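Putative oxidoreductase (Klebsiella pneumoniae subsp. pneumoniae MGH 78578, PDB 3E82) is probably an NAD(P)-dependent oxidoreductase of the Gfo/Idh/MocA family, with its substrate not yet known. Local coordinates at residues A78-L83 and V94-P99; Q105-L110 and E322-M327. All coordinates share one frame; numbering follows the deposited sequence.

Overall arrangement
Both contacts lie on the same side of the chain's centre, and each is about 14 Å from it. Their own centres are about 11 Å apart. Interaction 1 joins helix 80-89 to strand 93-96 and the residues that follow it, within the beta-alpha-beta unit 70-73, 80-89, 93-96 of the Rossmann fold, which probably binds the nucleotide. Interaction 2 sets the next helix, 104-116, against helix 320-339 of the C-terminal part. The two contacts touch directly: A81 CB is 3.3 Å from E106 OE1, and A81 O is 4.0 Å from L110 CD2. The D97 side chain in interaction 1 lies near, without touching, G14, G16 and G19, a glycine pattern consistent with a Rossmann-type nucleotide site.

Interaction 1 of 2, residues A78-L83 and V94-P99; sequences ATHAPL and VVVDKP
The H80 ring meets residues 98-99 with its edge. P99 O and K98 O lie at that edge, near the ring plane. V96 CG1 and D97 O approach obliquely. A water lies in plane at the NE2 end of the ring.

H80 ND1 donates to P99 O at 2.7 Å. The bond is almost straight (173°), and the oxygen is nearly in the ring plane. The donor is tilted 22° out of the P99 carbonyl plane. D97 O is 3.1 Å from H80 ND1, but the angle is too poor for a bond. H80 CE1 is 3.4 Å from K98 O, so the backbone oxygens of D97, K98 and P99 all lie close to the ND1-CE1 part of the ring.

H80 CG points away from its own carbonyl carbon (chi1 -68°), which carries the ring from helix 80-89 over to residues 97-99. On the way, H80 CB rests 3.8 Å from V96 CG1. The peptide bond before P99 is cis. The D-K-P sequence here resembles the E-K-P motif of relatives.

H80 NE2 bonds to S75 O, and weakly to the water. That water donates to D97 OD2 (2.8 Å), while D97 OD1 bonds to H23. Bonds at both nitrogens help fix the ring's rotation; the one from ND1 ties it to the segment with the cis peptide. Both nitrogens donate, consistent with a cationic imidazolium that nearby D97 probably favours.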
loop_
_atom_site.group_PDB
_atom_site.type_symbol
_atom_site.label_atom_id
_atom_site.label_comp_id
_atom_site.label_asym_id
_atom_site.label_seq_id
_atom_site.Cartn_x
_atom_site.Cartn_y
_atom_site.Cartn_z
ATOM N N ALA B 78 2.122 -22.687 -22.883
ATOM C CA ALA B 78 1.298 -23.881 -23.014
ATOM C C ALA B 78 2.083 -25.185 -23.181
ATOM O O ALA B 78 1.510 -26.267 -23.070
ATOM C CB ALA B 78 0.326 -23.711 -24.184
ATOM N N THR B 79 3.383 -25.085 -23.447
ATOM C CA THR B 79 4.214 -26.276 -23.644
ATOM C C THR B 79 4.964 -26.715 -22.383
ATOM O O THR B 79 5.500 -27.823 -22.319
ATOM C CB THR B 79 5.272 -26.045 -24.761
ATOM O OG1 THR B 79 6.282 -25.144 -24.291
ATOM C CG2 THR B 79 4.622 -25.445 -25.992
ATOM N N HIS B 80 4.994 -25.844 -21.381
ATOM C CA HIS B 80 5.704 -26.144 -20.145
ATOM C C HIS B 80 5.293 -27.453 -19.472
ATOM O O HIS B 80 6.130 -28.330 -19.264
ATOM C CB HIS B 80 5.561 -24.972 -19.166
ATOM C CG HIS B 80 6.270 -23.727 -19.610
ATOM N ND1 HIS B 80 6.360 -22.598 -18.825
ATOM C CD2 HIS B 80 6.920 -23.435 -20.764
ATOM C CE1 HIS B 80 7.035 -21.664 -19.474
ATOM N NE2 HIS B 80 7.386 -22.146 -20.653
ATOM N N ALA B 81 4.013 -27.593 -19.144
ATOM C CA ALA B 81 3.528 -28.801 -18.472
ATOM C C ALA B 81 3.759 -30.080 -19.279
ATOM O O ALA B 81 4.301 -31.060 -18.763
ATOM C CB ALA B 81 2.049 -28.652 -18.138
ATOM N N PRO B 82 3.350 -30.095 -20.557
ATOM C CA PRO B 82 3.558 -31.305 -21.358
ATOM C C PRO B 82 5.023 -31.693 -21.581
ATOM O O PRO B 82 5.367 -32.869 -21.489
ATOM C CB PRO B 82 2.809 -30.997 -22.657
ATOM C CG PRO B 82 2.801 -29.506 -22.726
ATOM C CD PRO B 82 2.558 -29.098 -21.300
ATOM N N LEU B 83 5.887 -30.718 -21.868
ATOM C CA LEU B 83 7.306 -31.011 -22.082
ATOM C C LEU B 83 7.997 -31.455 -20.793
ATOM O O LEU B 83 8.895 -32.298 -20.822
ATOM C CB LEU B 83 8.034 -29.793 -22.663
ATOM C CG LEU B 83 7.781 -29.514 -24.147
ATOM C CD1 LEU B 83 8.387 -28.175 -24.550
ATOM C CD2 LEU B 83 8.385 -30.647 -24.971
ATOM N N VAL B 94 14.569 -31.670 -14.670
ATOM C CA VAL B 94 13.888 -30.574 -15.340
ATOM C C VAL B 94 13.825 -29.248 -14.597
ATOM O O VAL B 94 13.562 -29.206 -13.399
ATOM C CB VAL B 94 12.432 -30.977 -15.667
ATOM C CG1 VAL B 94 11.740 -29.859 -16.439
ATOM C CG2 VAL B 94 12.413 -32.284 -16.449
ATOM N N VAL B 95 14.086 -28.168 -15.330
ATOM C CA VAL B 95 13.975 -26.819 -14.802
ATOM C C VAL B 95 12.950 -26.169 -15.739
ATOM O O VAL B 95 13.137 -26.158 -16.958
ATOM C CB VAL B 95 15.305 -26.043 -14.877
ATOM C CG1 VAL B 95 15.035 -24.535 -14.799
ATOM C CG2 VAL B 95 16.220 -26.474 -13.722
ATOM N N VAL B 96 11.864 -25.656 -15.170
ATOM C CA VAL B 96 10.808 -25.031 -15.967
ATOM C C VAL B 96 10.740 -23.527 -15.755
ATOM O O VAL B 96 10.633 -23.049 -14.626
ATOM C CB VAL B 96 9.420 -25.617 -15.619
ATOM C CG1 VAL B 96 8.372 -25.120 -16.622
ATOM C CG2 VAL B 96 9.490 -27.128 -15.588
ATOM N N ASP B 97 10.817 -22.789 -16.851
ATOM C CA ASP B 97 10.730 -21.339 -16.816
ATOM C C ASP B 97 9.289 -21.015 -16.381
ATOM O O ASP B 97 8.377 -21.799 -16.638
ATOM C CB ASP B 97 11.002 -20.801 -18.222
ATOM C CG ASP B 97 11.355 -19.339 -18.234
ATOM O OD1 ASP B 97 12.369 -18.967 -17.606
ATOM O OD2 ASP B 97 10.620 -18.560 -18.881
ATOM N N LYS B 98 9.069 -19.890 -15.706
ATOM C CA LYS B 98 7.707 -19.560 -15.302
ATOM C C LYS B 98 6.836 -19.338 -16.548
ATOM O O LYS B 98 7.309 -18.830 -17.562
ATOM C CB LYS B 98 7.684 -18.303 -14.418
ATOM C CG LYS B 98 8.384 -18.459 -13.060
ATOM C CD LYS B 98 8.117 -17.250 -12.160
ATOM C CE LYS B 98 8.665 -15.958 -12.747
ATOM N NZ LYS B 98 10.148 -15.945 -12.744
ATOM N N PRO B 99 5.550 -19.732 -16.491
ATOM C CA PRO B 99 4.895 -20.375 -15.354
ATOM C C PRO B 99 5.154 -21.876 -15.300
ATOM O O PRO B 99 5.289 -22.538 -16.332
ATOM C CB PRO B 99 3.423 -20.071 -15.600
ATOM C CG PRO B 99 3.334 -20.187 -17.093
ATOM C CD PRO B 99 4.560 -19.391 -17.532
HETATM O O HOH W 1 9.063 -19.627 -20.982
#

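Interaction 2 of 2, residues Q105-L110 and E322-M327; sequences QEAREL and EALAVM
R108 NE lies 4.0 Å from L324 CD2, while its polar partner is E351, with which it forms a salt bridge. R108 NH2 bonds to D346 O. Two bonds to the C-terminal part of the chain thus hold the guanidinium beside the leucine. The approach of L324 CD2 to that group is oblique.

The R108 chain is extended from CG to NE and runs at about a right angle to the L324 side chain. Both leucine methyls reach it: R108 CG is 4.0 Å from L324 CD1. With its CG anti to the backbone N (chi1 -177°), L324 holds its methyl fork out to the other helix. Its CD1 also packs on A107 CB at 3.7 Å. SE of selenomethionine M327 touches A107 CB as well, at 4.0 Å. A107 is therefore touched by two side chains one helical turn apart.

The two helix segments are almost antiparallel (174°), and their axes are 10.3 Å apart at closest approach. Helix 104-116 belongs to the Rossmann part and packs on helix 80-89 through L110. Helix 320-339 is C-terminal, so the contact joins both parts. A325 and V326 pack on helix 176-192, L324 and A325 on helix 349-356.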
loop_
_atom_site.group_PDB
_atom_site.type_symbol
_atom_site.label_atom_id
_atom_site.label_comp_id
_atom_site.label_asym_id
_atom_site.label_seq_id
_atom_site.Cartn_x
_atom_site.Cartn_y
_atom_site.Cartn_z
ATOM N N GLN B 105 -3.558 -28.441 -10.464
ATOM C CA GLN B 105 -3.574 -29.896 -10.493
ATOM C C GLN B 105 -2.412 -30.444 -11.332
ATOM O O GLN B 105 -1.773 -31.410 -10.934
ATOM C CB GLN B 105 -4.931 -30.447 -10.985
ATOM C CG GLN B 105 -5.186 -30.436 -12.473
ATOM C CD GLN B 105 -6.316 -31.404 -12.875
ATOM O OE1 GLN B 105 -7.405 -31.385 -12.300
ATOM N NE2 GLN B 105 -6.050 -32.245 -13.869
ATOM N N GLU B 106 -2.108 -29.821 -12.469
ATOM C CA GLU B 106 -1.001 -30.307 -13.287
ATOM C C GLU B 106 0.318 -30.089 -12.551
ATOM O O GLU B 106 1.227 -30.913 -12.646
ATOM C CB GLU B 106 -0.968 -29.615 -14.651
ATOM C CG GLU B 106 -2.264 -29.776 -15.441
ATOM C CD GLU B 106 -2.035 -30.068 -16.918
ATOM O OE1 GLU B 106 -1.065 -29.531 -17.500
ATOM O OE2 GLU B 106 -2.842 -30.830 -17.500
ATOM N N ALA B 107 0.425 -28.987 -11.811
ATOM C CA ALA B 107 1.647 -28.737 -11.052
ATOM C C ALA B 107 1.807 -29.900 -10.064
ATOM O O ALA B 107 2.875 -30.492 -9.947
ATOM C CB ALA B 107 1.544 -27.412 -10.298
ATOM N N ARG B 108 0.730 -30.238 -9.364
ATOM C CA ARG B 108 0.792 -31.327 -8.394
ATOM C C ARG B 108 1.139 -32.646 -9.066
ATOM O O ARG B 108 1.866 -33.467 -8.499
ATOM C CB ARG B 108 -0.535 -31.460 -7.640
ATOM C CG ARG B 108 -0.782 -30.321 -6.669
ATOM C CD ARG B 108 -1.971 -30.575 -5.749
ATOM N NE ARG B 108 -2.010 -29.594 -4.666
ATOM C CZ ARG B 108 -2.791 -28.519 -4.642
ATOM N NH1 ARG B 108 -3.625 -28.274 -5.643
ATOM N NH2 ARG B 108 -2.718 -27.669 -3.623
ATOM N N GLU B 109 0.624 -32.847 -10.276
ATOM C CA GLU B 109 0.902 -34.079 -11.000
ATOM C C GLU B 109 2.390 -34.156 -11.334
ATOM O O GLU B 109 3.003 -35.208 -11.173
ATOM C CB GLU B 109 0.043 -34.163 -12.270
ATOM C CG GLU B 109 -1.458 -34.122 -11.973
ATOM C CD GLU B 109 -2.331 -34.323 -13.207
ATOM O OE1 GLU B 109 -1.948 -33.850 -14.305
ATOM O OE2 GLU B 109 -3.412 -34.938 -13.069
ATOM N N LEU B 110 2.974 -33.041 -11.772
ATOM C CA LEU B 110 4.400 -33.015 -12.096
ATOM C C LEU B 110 5.257 -33.288 -10.859
ATOM O O LEU B 110 6.235 -34.031 -10.928
ATOM C CB LEU B 110 4.795 -31.671 -12.721
ATOM C CG LEU B 110 4.207 -31.409 -14.110
ATOM C CD1 LEU B 110 4.781 -30.125 -14.677
ATOM C CD2 LEU B 110 4.535 -32.587 -15.042
ATOM N N GLU B 322 7.428 -25.189 -3.657
ATOM C CA GLU B 322 7.550 -23.767 -3.381
ATOM C C GLU B 322 6.965 -22.984 -4.540
ATOM O O GLU B 322 6.456 -21.884 -4.354
ATOM C CB GLU B 322 9.011 -23.372 -3.152
ATOM C CG GLU B 322 9.640 -24.115 -1.988
ATOM C CD GLU B 322 10.968 -23.532 -1.551
ATOM O OE1 GLU B 322 11.624 -22.831 -2.353
ATOM O OE2 GLU B 322 11.358 -23.791 -0.395
ATOM N N ALA B 323 7.039 -23.552 -5.739
ATOM C CA ALA B 323 6.470 -22.899 -6.910
ATOM C C ALA B 323 4.955 -23.059 -6.814
ATOM O O ALA B 323 4.200 -22.177 -7.223
ATOM C CB ALA B 323 6.996 -23.540 -8.195
ATOM N N LEU B 324 4.518 -24.192 -6.269
ATOM C CA LEU B 324 3.092 -24.462 -6.093
ATOM C C LEU B 324 2.500 -23.443 -5.098
ATOM O O LEU B 324 1.364 -22.983 -5.258
ATOM C CB LEU B 324 2.891 -25.887 -5.557
ATOM C CG LEU B 324 1.448 -26.383 -5.367
ATOM C CD1 LEU B 324 0.817 -26.659 -6.724
ATOM C CD2 LEU B 324 1.439 -27.663 -4.521
ATOM N N ALA B 325 3.276 -23.106 -4.070
ATOM C CA ALA B 325 2.849 -22.147 -3.056
ATOM C C ALA B 325 2.630 -20.770 -3.693
ATOM O O ALA B 325 1.661 -20.097 -3.394
ATOM C CB ALA B 325 3.902 -22.055 -1.952
ATOM N N VAL B 326 3.544 -20.362 -4.571
ATOM C CA VAL B 326 3.424 -19.076 -5.262
ATOM C C VAL B 326 2.136 -19.083 -6.081
ATOM O O VAL B 326 1.373 -18.117 -6.075
ATOM C CB VAL B 326 4.619 -18.838 -6.208
ATOM C CG1 VAL B 326 4.331 -17.654 -7.145
ATOM C CG2 VAL B 326 5.877 -18.587 -5.393
HETATM N N MSE B 327 1.892 -20.190 -6.782
HETATM C CA MSE B 327 0.694 -20.306 -7.603
HETATM C C MSE B 327 -0.551 -20.182 -6.730
HETATM O O MSE B 327 -1.525 -19.548 -7.118
HETATM C CB MSE B 327 0.678 -21.648 -8.352
HETATM C CG MSE B 327 1.696 -21.747 -9.481
HETATM SE SE MSE B 327 1.513 -23.432 -10.465
HETATM C CE MSE B 327 -0.358 -23.255 -10.960
#